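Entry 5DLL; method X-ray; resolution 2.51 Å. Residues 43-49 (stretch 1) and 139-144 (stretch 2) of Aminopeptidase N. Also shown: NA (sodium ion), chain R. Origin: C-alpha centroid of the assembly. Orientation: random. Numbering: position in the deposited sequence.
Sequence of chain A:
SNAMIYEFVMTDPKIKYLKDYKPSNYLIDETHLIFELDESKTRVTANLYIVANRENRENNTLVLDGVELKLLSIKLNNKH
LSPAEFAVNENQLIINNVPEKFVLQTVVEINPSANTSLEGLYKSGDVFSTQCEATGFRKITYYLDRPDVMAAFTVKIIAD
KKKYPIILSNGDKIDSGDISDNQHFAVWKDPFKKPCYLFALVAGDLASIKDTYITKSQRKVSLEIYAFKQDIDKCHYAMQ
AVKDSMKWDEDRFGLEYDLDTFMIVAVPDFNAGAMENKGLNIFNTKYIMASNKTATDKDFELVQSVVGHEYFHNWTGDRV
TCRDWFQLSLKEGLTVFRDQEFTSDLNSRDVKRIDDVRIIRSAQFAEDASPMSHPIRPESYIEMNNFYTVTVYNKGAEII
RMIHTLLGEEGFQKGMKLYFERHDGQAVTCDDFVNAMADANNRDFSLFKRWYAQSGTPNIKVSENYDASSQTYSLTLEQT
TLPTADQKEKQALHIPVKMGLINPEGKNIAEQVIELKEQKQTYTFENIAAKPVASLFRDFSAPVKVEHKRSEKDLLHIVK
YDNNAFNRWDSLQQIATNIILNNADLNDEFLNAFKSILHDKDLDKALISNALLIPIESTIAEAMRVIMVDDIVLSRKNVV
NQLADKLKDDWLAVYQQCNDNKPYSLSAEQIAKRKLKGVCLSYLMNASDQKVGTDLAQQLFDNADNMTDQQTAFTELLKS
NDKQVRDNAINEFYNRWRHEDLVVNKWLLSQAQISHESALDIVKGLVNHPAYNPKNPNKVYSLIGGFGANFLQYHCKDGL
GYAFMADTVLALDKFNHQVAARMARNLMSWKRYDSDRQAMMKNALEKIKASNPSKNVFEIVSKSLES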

# COMPACT_ATOMS: atom_id res chain seq x y z
N ARG A 43 -22.76 -28.75 -1.58
CA ARG A 43 -22.45 -29.63 -2.71
C ARG A 43 -22.01 -28.83 -3.93
O ARG A 43 -22.74 -27.95 -4.38
CB ARG A 43 -23.66 -30.49 -3.09
CG ARG A 43 -23.96 -31.62 -2.11
CD ARG A 43 -25.20 -32.39 -2.54
NE ARG A 43 -24.97 -33.21 -3.73
CZ ARG A 43 -25.93 -33.76 -4.48
NH1 ARG A 43 -27.21 -33.58 -4.19
NH2 ARG A 43 -25.59 -34.49 -5.54
N VAL A 44 -20.83 -29.15 -4.46
CA VAL A 44 -20.26 -28.45 -5.61
C VAL A 44 -20.07 -29.39 -6.81
O VAL A 44 -19.05 -30.11 -6.93
CB VAL A 44 -18.92 -27.78 -5.24
CG1 VAL A 44 -18.44 -26.90 -6.38
CG2 VAL A 44 -19.07 -26.97 -3.96
N THR A 45 -21.07 -29.37 -7.69
CA THR A 45 -20.98 -30.00 -9.01
C THR A 45 -20.19 -29.07 -9.92
O THR A 45 -20.38 -27.86 -9.87
CB THR A 45 -22.37 -30.24 -9.63
OG1 THR A 45 -23.25 -30.82 -8.66
CG2 THR A 45 -22.26 -31.16 -10.85
N ALA A 46 -19.31 -29.63 -10.74
CA ALA A 46 -18.47 -28.83 -11.63
C ALA A 46 -18.19 -29.54 -12.95
O ALA A 46 -17.66 -30.65 -12.95
CB ALA A 46 -17.16 -28.47 -10.95
N ASN A 47 -18.53 -28.88 -14.05
CA ASN A 47 -18.25 -29.39 -15.39
C ASN A 47 -17.08 -28.63 -15.99
O ASN A 47 -17.21 -27.46 -16.34
CB ASN A 47 -19.47 -29.23 -16.29
CG ASN A 47 -20.49 -30.33 -16.09
OD1 ASN A 47 -20.80 -31.07 -17.02
ND2 ASN A 47 -21.01 -30.44 -14.88
N LEU A 48 -15.95 -29.31 -16.10
CA LEU A 48 -14.72 -28.72 -16.61
C LEU A 48 -14.54 -29.16 -18.05
O LEU A 48 -14.42 -30.36 -18.32
CB LEU A 48 -13.52 -29.18 -15.78
CG LEU A 48 -13.23 -28.42 -14.48
CD1 LEU A 48 -14.50 -28.10 -13.71
CD2 LEU A 48 -12.26 -29.22 -13.61
N TYR A 49 -14.52 -28.20 -18.96
CA TYR A 49 -14.31 -28.49 -20.38
C TYR A 49 -12.85 -28.29 -20.72
O TYR A 49 -12.38 -27.17 -20.89
CB TYR A 49 -15.24 -27.64 -21.25
CG TYR A 49 -16.69 -27.97 -20.97
CD1 TYR A 49 -17.33 -29.00 -21.64
CD2 TYR A 49 -17.41 -27.28 -20.00
CE1 TYR A 49 -18.65 -29.31 -21.37
CE2 TYR A 49 -18.72 -27.59 -19.73
CZ TYR A 49 -19.34 -28.61 -20.41
OH TYR A 49 -20.65 -28.91 -20.14
N LYS A 139 -9.63 -25.76 -2.49
CA LYS A 139 -10.46 -26.13 -1.34
C LYS A 139 -11.98 -26.02 -1.57
O LYS A 139 -12.76 -26.05 -0.61
CB LYS A 139 -10.10 -25.28 -0.11
CG LYS A 139 -8.68 -25.43 0.40
CD LYS A 139 -8.55 -24.77 1.76
CE LYS A 139 -7.11 -24.75 2.25
NZ LYS A 139 -6.98 -24.05 3.56
N ILE A 140 -12.40 -25.87 -2.83
CA ILE A 140 -13.83 -25.75 -3.16
C ILE A 140 -14.24 -26.89 -4.09
O ILE A 140 -15.23 -27.57 -3.82
CB ILE A 140 -14.15 -24.39 -3.80
CG1 ILE A 140 -13.82 -23.26 -2.82
CG2 ILE A 140 -15.61 -24.32 -4.22
CD1 ILE A 140 -13.96 -21.87 -3.38
N THR A 141 -13.50 -27.08 -5.17
CA THR A 141 -13.64 -28.26 -6.02
C THR A 141 -12.30 -28.53 -6.67
O THR A 141 -11.37 -27.73 -6.52
CB THR A 141 -14.79 -28.12 -7.05
OG1 THR A 141 -15.24 -29.42 -7.50
CG2 THR A 141 -14.37 -27.27 -8.25
N TYR A 142 -12.19 -29.66 -7.38
CA TYR A 142 -10.94 -30.08 -8.00
C TYR A 142 -10.69 -29.27 -9.27
O TYR A 142 -11.52 -29.25 -10.17
CB TYR A 142 -10.96 -31.57 -8.34
CG TYR A 142 -10.77 -32.49 -7.15
CD1 TYR A 142 -9.50 -32.78 -6.66
CD2 TYR A 142 -11.86 -33.09 -6.52
CE1 TYR A 142 -9.32 -33.63 -5.58
CE2 TYR A 142 -11.69 -33.94 -5.43
CZ TYR A 142 -10.42 -34.21 -4.97
OH TYR A 142 -10.24 -35.05 -3.90
N TYR A 143 -9.53 -28.61 -9.33
CA TYR A 143 -9.21 -27.68 -10.40
C TYR A 143 -7.70 -27.67 -10.70
O TYR A 143 -6.91 -28.25 -9.95
CB TYR A 143 -9.66 -26.28 -9.99
CG TYR A 143 -10.00 -25.38 -11.16
CD1 TYR A 143 -11.17 -25.58 -11.90
CD2 TYR A 143 -9.16 -24.33 -11.53
CE1 TYR A 143 -11.48 -24.76 -12.96
CE2 TYR A 143 -9.47 -23.51 -12.60
CZ TYR A 143 -10.64 -23.73 -13.31
OH TYR A 143 -10.97 -22.93 -14.38
N LEU A 144 -7.32 -27.04 -11.81
CA LEU A 144 -5.92 -26.67 -12.04
C LEU A 144 -5.68 -25.30 -11.41
O LEU A 144 -5.72 -24.27 -12.09
CB LEU A 144 -5.58 -26.66 -13.53
CG LEU A 144 -5.47 -28.03 -14.20
CD1 LEU A 144 -5.48 -27.87 -15.72
CD2 LEU A 144 -4.21 -28.77 -13.75
NA NA R . -17.21 -30.74 -8.09

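The strand formed by residues 43-49 lies beside an irregular segment, residues 139-144, and the two run in nearly the same direction, 13° apart end to end. No hydrogen bond crosses between them. What joins them is a small packing contact, burying 252 Å² over both sides, together with a sodium ion that takes ligands from both stretches.

The alternation of the strand decides which residues take part. V44, A46 and L48 point their CA-to-CB bonds toward the other segment and are buried, whereas T45 points away and R43, N47 and Y49 lie out of reach. The inward residues are all apolar and the others carry polar groups, so the strand presents a hydrocarbon surface to its neighbour and leaves its polar side chains out of this contact.

V44 sits where the backbones approach most closely in register, its CA 6.6 Å from the CA of T141. With chi1 at -172° (t), both methyl groups reach I140: V44 CG1 and V44 CG2 each lie 4.4 Å from I140 CG2, and V44 CG2 is 3.9 Å from I140 O. V44 CG1 also packs 3.9 Å from T141 CB. A beta-branched residue suits this place well, since it is at ease in a strand and spreads two methyls close to the backbone. I140 answers with its own branch methyl. Its CA-to-CB bond points sideways, and chi1 m with chi2 t extends the CD1 end away from the strand, leaving CG2 as the side-chain atom that meets V44.

T141 combines two roles. Its CA-to-CB bond points toward the strand, and chi1 at -158° (t) places the hydroxyl where OG1 binds the sodium at 2.5 Å. The carbonyl of V44 supplies a second ligand, V44 O to NA at 2.3 Å, and two further atoms come from elsewhere in the structure. Threonine fits because it offers an oxygen to the cation and carbon to the valine. The ion thus links backbone on one side to side chain on the other, a polar tie in a contact otherwise made by van der Waals packing. A46 lies next along the strand's inward side; its CB is 4.1 Å from T141 OG1, and its short side chain covers the neighbour without reaching far into it.

At the other end the backbones stand farther apart, 8.4 Å between the CA atoms of L48 and Y143, and a longer side chain spans the gap. L48 adopts chi1 -83° (m) and chi2 41° (p), which brings CD2 to 3.5 Å from Y142 O and 4.2 Å from Y143 CD1. The approach to the Y143 ring is oblique. Y143 starts sideways, but chi1 at -153° (t) brings its ring nearer the strand; its hydroxyl is hydrogen-bonded elsewhere in the structure, so the ring carbons can serve as an apolar surface while the polar tip is satisfied. Y142 does the reverse: with chi1 at -76° (m) its ring leads away, and its carbonyl oxygen makes the close approach to leucine.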